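Local coordinates for hypothetical protein Atu0240 (Agrobacterium tumefaciens str. C58, PDB 2GAX) that is of unknown function but belongs to the DUF2000 family, whose fold is probably related to that of the peptidyl-tRNA hydrolase 2 group, at residues T63-S75 and F105-L117. Numbering follows the deposited sequence.
Sequences TDQEALRKIHQRS and FSPDTAKVVGMAL
Arg69 reaches from helix 65-75 into the loop before strand 112-117, where its NH1 donates to two backbone carbonyls, 3.0 Å to Pro107 O and 2.9 Å to Ala110 O. Pro107 O lies in the guanidinium plane; Ala110 O lies 25° out of it but receives NH1 on a lone pair. The chain leaves the helix extended and bends at chi3 (-41°), which turns the guanidinium across the loop. One turn back, Glu66 holds that group side-on: NE meets OE1 at 2.7 Å and NH2 meets OE2 almost straight, a salt bridge that fixes the rotation and plane of the guanidinium and keeps NH1 aimed at the loop carbonyls. Arginine suits the place because it can serve carboxylate and carbonyls at once. Water 1 joins NH2 to Thr109 O.

The side chains of His72 and Pro107 cross at about a right angle, with His72 CE1 3.6 Å from Pro107 CB. Water 2, in the imidazole plane, links ND1 to Pro107 O, giving that carbonyl a second donor.

Along the strand, starting at Val112, the contact becomes mainly apolar. Leu68 crosses Val112, CD2 to CG1 3.9 Å, while selenomethionine Met115 runs extended to SE and then bends, placing CE 3.5 Å from Ile71 CG2. This long, flexible side chain lies against Ile71, His72 and Ser75, on one side of the helix; Leu84 and Ile127 also touch it. Ser75 OG donates to His72 O (2.7 Å), which satisfies the buried hydroxyl.

The helix thus packs at 49° across a strand of the mixed central sheet, a layered alpha/beta arrangement consistent with the PTH2 clan.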
loop_
_atom_site.group_PDB
_atom_site.type_symbol
_atom_site.label_atom_id
_atom_site.label_comp_id
_atom_site.label_asym_id
_atom_site.label_seq_id
_atom_site.Cartn_x
_atom_site.Cartn_y
_atom_site.Cartn_z
ATOM N N THR A 63 -7.438 -1.796 9.528
ATOM C CA THR A 63 -7.619 -2.838 10.535
ATOM C C THR A 63 -6.657 -2.630 11.701
ATOM O O THR A 63 -5.869 -1.685 11.698
ATOM C CB THR A 63 -7.491 -4.263 9.930
ATOM O OG1 THR A 63 -7.815 -5.244 10.923
ATOM C CG2 THR A 63 -6.079 -4.522 9.398
ATOM N N ASP A 64 -6.726 -3.527 12.686
ATOM C CA ASP A 64 -5.868 -3.461 13.865
ATOM C C ASP A 64 -4.472 -4.053 13.646
ATOM O O ASP A 64 -4.223 -4.757 12.665
ATOM C CB ASP A 64 -6.553 -4.151 15.049
ATOM C CG ASP A 64 -6.830 -5.625 14.783
ATOM O OD1 ASP A 64 -7.867 -5.933 14.158
ATOM O OD2 ASP A 64 -6.001 -6.474 15.193
ATOM N N GLN A 65 -3.573 -3.774 14.586
ATOM C CA GLN A 65 -2.178 -4.216 14.488
ATOM C C GLN A 65 -2.009 -5.705 14.184
ATOM O O GLN A 65 -1.334 -6.074 13.216
ATOM C CB GLN A 65 -1.406 -3.846 15.757
ATOM C CG GLN A 65 0.088 -4.096 15.672
ATOM C CD GLN A 65 0.751 -3.333 14.543
ATOM O OE1 GLN A 65 0.650 -3.711 13.366
ATOM N NE2 GLN A 65 1.468 -2.276 14.893
ATOM N N GLU A 66 -2.621 -6.565 14.998
ATOM C CA GLU A 66 -2.429 -7.999 14.813
ATOM C C GLU A 66 -3.117 -8.520 13.573
ATOM O O GLU A 66 -2.634 -9.473 12.954
ATOM C CB GLU A 66 -2.812 -8.803 16.063
ATOM C CG GLU A 66 -1.873 -8.527 17.242
ATOM C CD GLU A 66 -0.408 -8.593 16.849
ATOM O OE1 GLU A 66 0.031 -9.632 16.311
ATOM O OE2 GLU A 66 0.306 -7.598 17.071
ATOM N N ALA A 67 -4.219 -7.881 13.182
ATOM C CA ALA A 67 -4.859 -8.237 11.919
ATOM C C ALA A 67 -4.008 -7.824 10.706
ATOM O O ALA A 67 -3.989 -8.528 9.685
ATOM C CB ALA A 67 -6.252 -7.655 11.824
ATOM N N LEU A 68 -3.304 -6.698 10.821
ATOM C CA LEU A 68 -2.410 -6.254 9.751
ATOM C C LEU A 68 -1.185 -7.166 9.646
ATOM O O LEU A 68 -0.679 -7.410 8.555
ATOM C CB LEU A 68 -2.014 -4.778 9.936
ATOM C CG LEU A 68 -1.343 -3.964 8.816
ATOM C CD1 LEU A 68 -2.039 -4.116 7.463
ATOM C CD2 LEU A 68 -1.310 -2.506 9.204
ATOM N N ARG A 69 -0.732 -7.693 10.778
ATOM C CA ARG A 69 0.340 -8.682 10.790
ATOM C C ARG A 69 -0.001 -9.938 9.980
ATOM O O ARG A 69 0.807 -10.369 9.159
ATOM C CB ARG A 69 0.726 -9.075 12.221
ATOM C CG ARG A 69 1.929 -10.018 12.266
ATOM C CD ARG A 69 2.278 -10.454 13.670
ATOM N NE ARG A 69 2.174 -9.351 14.621
ATOM C CZ ARG A 69 3.072 -8.379 14.749
ATOM N NH1 ARG A 69 4.164 -8.359 13.983
ATOM N NH2 ARG A 69 2.875 -7.422 15.649
ATOM N N LYS A 70 -1.189 -10.516 10.196
ATOM C CA LYS A 70 -1.565 -11.728 9.458
ATOM C C LYS A 70 -1.713 -11.478 7.955
ATOM O O LYS A 70 -1.308 -12.313 7.150
ATOM C CB LYS A 70 -2.807 -12.422 10.048
ATOM C CG LYS A 70 -3.941 -11.491 10.413
ATOM C CD LYS A 70 -5.272 -12.246 10.641
ATOM C CE LYS A 70 -6.478 -11.273 10.619
ATOM N NZ LYS A 70 -6.460 -10.304 9.447
ATOM N N ILE A 71 -2.273 -10.323 7.594
ATOM C CA ILE A 71 -2.367 -9.880 6.196
ATOM C C ILE A 71 -0.966 -9.815 5.573
ATOM O O ILE A 71 -0.729 -10.357 4.489
ATOM C CB ILE A 71 -3.117 -8.521 6.084
ATOM C CG1 ILE A 71 -4.611 -8.724 6.395
ATOM C CG2 ILE A 71 -2.942 -7.921 4.689
ATOM C CD1 ILE A 71 -5.425 -7.442 6.613
ATOM N N HIS A 72 -0.042 -9.171 6.280
ATOM C CA HIS A 72 1.369 -9.171 5.903
ATOM C C HIS A 72 1.885 -10.616 5.698
ATOM O O HIS A 72 2.389 -10.968 4.627
ATOM C CB HIS A 72 2.166 -8.410 6.963
ATOM C CG HIS A 72 3.643 -8.370 6.720
ATOM N ND1 HIS A 72 4.544 -8.092 7.726
ATOM C CD2 HIS A 72 4.380 -8.564 5.599
ATOM C CE1 HIS A 72 5.770 -8.120 7.237
ATOM N NE2 HIS A 72 5.698 -8.413 5.950
ATOM N N GLN A 73 1.718 -11.453 6.722
ATOM C CA GLN A 73 2.076 -12.879 6.658
ATOM C C GLN A 73 1.417 -13.648 5.506
ATOM O O GLN A 73 2.073 -14.434 4.832
ATOM C CB GLN A 73 1.785 -13.548 8.016
ATOM C CG GLN A 73 2.710 -13.034 9.127
ATOM C CD GLN A 73 2.271 -13.436 10.523
ATOM O OE1 GLN A 73 1.077 -13.562 10.806
ATOM N NE2 GLN A 73 3.236 -13.637 11.407
ATOM N N ARG A 74 0.135 -13.408 5.263
ATOM C CA ARG A 74 -0.564 -14.039 4.150
ATOM C C ARG A 74 0.039 -13.641 2.803
ATOM O O ARG A 74 0.141 -14.480 1.918
ATOM C CB ARG A 74 -2.052 -13.705 4.151
ATOM C CG ARG A 74 -2.856 -14.260 5.315
ATOM C CD ARG A 74 -4.309 -14.277 4.934
ATOM N NE ARG A 74 -5.178 -14.522 6.082
ATOM C CZ ARG A 74 -5.912 -13.592 6.683
ATOM N NH1 ARG A 74 -5.905 -12.338 6.250
ATOM N NH2 ARG A 74 -6.673 -13.929 7.717
ATOM N N SER A 75 0.432 -12.370 2.647
ATOM C CA SER A 75 0.967 -11.911 1.354
ATOM C C SER A 75 2.294 -12.583 1.013
ATOM O O SER A 75 2.530 -12.926 -0.135
ATOM C CB SER A 75 1.111 -10.386 1.298
ATOM O OG SER A 75 2.115 -9.935 2.191
ATOM N N PHE A 105 13.513 -5.461 11.672
ATOM C CA PHE A 105 12.315 -6.216 12.019
ATOM C C PHE A 105 11.973 -7.293 11.004
ATOM O O PHE A 105 12.388 -7.234 9.838
ATOM C CB PHE A 105 11.110 -5.277 12.227
ATOM C CG PHE A 105 11.349 -4.225 13.274
ATOM C CD1 PHE A 105 10.967 -4.444 14.593
ATOM C CD2 PHE A 105 12.002 -3.040 12.951
ATOM C CE1 PHE A 105 11.209 -3.466 15.580
ATOM C CE2 PHE A 105 12.259 -2.058 13.934
ATOM C CZ PHE A 105 11.875 -2.289 15.240
ATOM N N SER A 106 11.202 -8.270 11.475
ATOM C CA SER A 106 10.733 -9.396 10.678
ATOM C C SER A 106 9.200 -9.393 10.807
ATOM O O SER A 106 8.675 -8.666 11.641
ATOM C CB SER A 106 11.333 -10.687 11.233
ATOM O OG SER A 106 10.877 -10.889 12.566
ATOM N N PRO A 107 8.473 -10.157 9.965
ATOM C CA PRO A 107 7.001 -10.137 10.041
ATOM C C PRO A 107 6.408 -10.475 11.410
ATOM O O PRO A 107 5.342 -9.955 11.757
ATOM C CB PRO A 107 6.577 -11.172 8.996
ATOM C CG PRO A 107 7.700 -11.187 8.031
ATOM C CD PRO A 107 8.941 -11.010 8.859
ATOM N N ASP A 108 7.080 -11.327 12.187
ATOM C CA ASP A 108 6.581 -11.630 13.532
ATOM C C ASP A 108 6.822 -10.510 14.571
ATOM O O ASP A 108 6.194 -10.509 15.628
ATOM C CB ASP A 108 7.071 -13.004 14.036
ATOM C CG ASP A 108 8.578 -13.064 14.251
ATOM O OD1 ASP A 108 9.348 -12.723 13.325
ATOM O OD2 ASP A 108 9.003 -13.492 15.352
ATOM N N THR A 109 7.713 -9.565 14.272
ATOM C CA THR A 109 8.049 -8.502 15.234
ATOM C C THR A 109 7.764 -7.073 14.764
ATOM O O THR A 109 7.797 -6.138 15.581
ATOM C CB THR A 109 9.528 -8.543 15.677
ATOM O OG1 THR A 109 10.365 -8.051 14.625
ATOM C CG2 THR A 109 9.960 -9.941 16.087
ATOM N N ALA A 110 7.495 -6.891 13.471
ATOM C CA ALA A 110 7.284 -5.543 12.936
ATOM C C ALA A 110 5.984 -4.896 13.440
ATOM O O ALA A 110 5.012 -5.591 13.775
ATOM C CB ALA A 110 7.336 -5.541 11.406
ATOM N N LYS A 111 5.979 -3.565 13.511
ATOM C CA LYS A 111 4.739 -2.831 13.760
ATOM C C LYS A 111 4.325 -2.194 12.439
ATOM O O LYS A 111 4.609 -1.037 12.188
ATOM C CB LYS A 111 4.917 -1.772 14.850
ATOM C CG LYS A 111 5.244 -2.341 16.214
ATOM C CD LYS A 111 5.819 -1.265 17.141
ATOM C CE LYS A 111 5.646 -1.652 18.605
ATOM N NZ LYS A 111 6.836 -1.264 19.427
ATOM N N VAL A 112 3.709 -2.992 11.570
ATOM C CA VAL A 112 3.256 -2.492 10.281
ATOM C C VAL A 112 2.152 -1.474 10.487
ATOM O O VAL A 112 1.202 -1.715 11.239
ATOM C CB VAL A 112 2.751 -3.602 9.351
ATOM C CG1 VAL A 112 2.327 -3.016 8.006
ATOM C CG2 VAL A 112 3.849 -4.639 9.129
ATOM N N VAL A 113 2.305 -0.328 9.831
ATOM C CA VAL A 113 1.266 0.697 9.834
ATOM C C VAL A 113 0.524 0.787 8.496
ATOM O O VAL A 113 -0.544 1.385 8.407
ATOM C CB VAL A 113 1.807 2.064 10.307
ATOM C CG1 VAL A 113 2.365 1.928 11.734
ATOM C CG2 VAL A 113 2.895 2.598 9.359
ATOM N N GLY A 114 1.076 0.169 7.458
ATOM C CA GLY A 114 0.394 0.128 6.166
ATOM C C GLY A 114 1.034 -0.866 5.228
ATOM O O GLY A 114 2.221 -1.146 5.338
HETATM N N MSE A 115 0.225 -1.393 4.317
HETATM C CA MSE A 115 0.680 -2.274 3.250
HETATM C C MSE A 115 -0.189 -2.044 2.028
HETATM O O MSE A 115 -1.381 -1.741 2.150
HETATM C CB MSE A 115 0.586 -3.739 3.668
HETATM C CG MSE A 115 1.181 -4.721 2.661
HETATM SE SE MSE A 115 0.951 -6.602 3.240
HETATM C CE MSE A 115 -0.612 -7.085 2.173
ATOM N N ALA A 116 0.405 -2.167 0.851
ATOM C CA ALA A 116 -0.366 -2.161 -0.381
ATOM C C ALA A 116 0.102 -3.296 -1.224
ATOM O O ALA A 116 1.283 -3.646 -1.213
ATOM C CB ALA A 116 -0.192 -0.866 -1.159
ATOM N N LEU A 117 -0.819 -3.817 -2.015
ATOM C CA LEU A 117 -0.497 -4.887 -2.947
ATOM C C LEU A 117 -1.338 -4.767 -4.209
ATOM O O LEU A 117 -2.420 -4.150 -4.203
ATOM C CB LEU A 117 -0.705 -6.243 -2.274
ATOM C CG LEU A 117 -2.120 -6.780 -2.003
ATOM C CD1 LEU A 117 -2.076 -8.311 -1.799
ATOM C CD2 LEU A 117 -2.807 -6.079 -0.827
HETATM O O HOH W 1 5.130 -5.833 17.139
HETATM O O HOH W 2 4.135 -7.611 10.465
#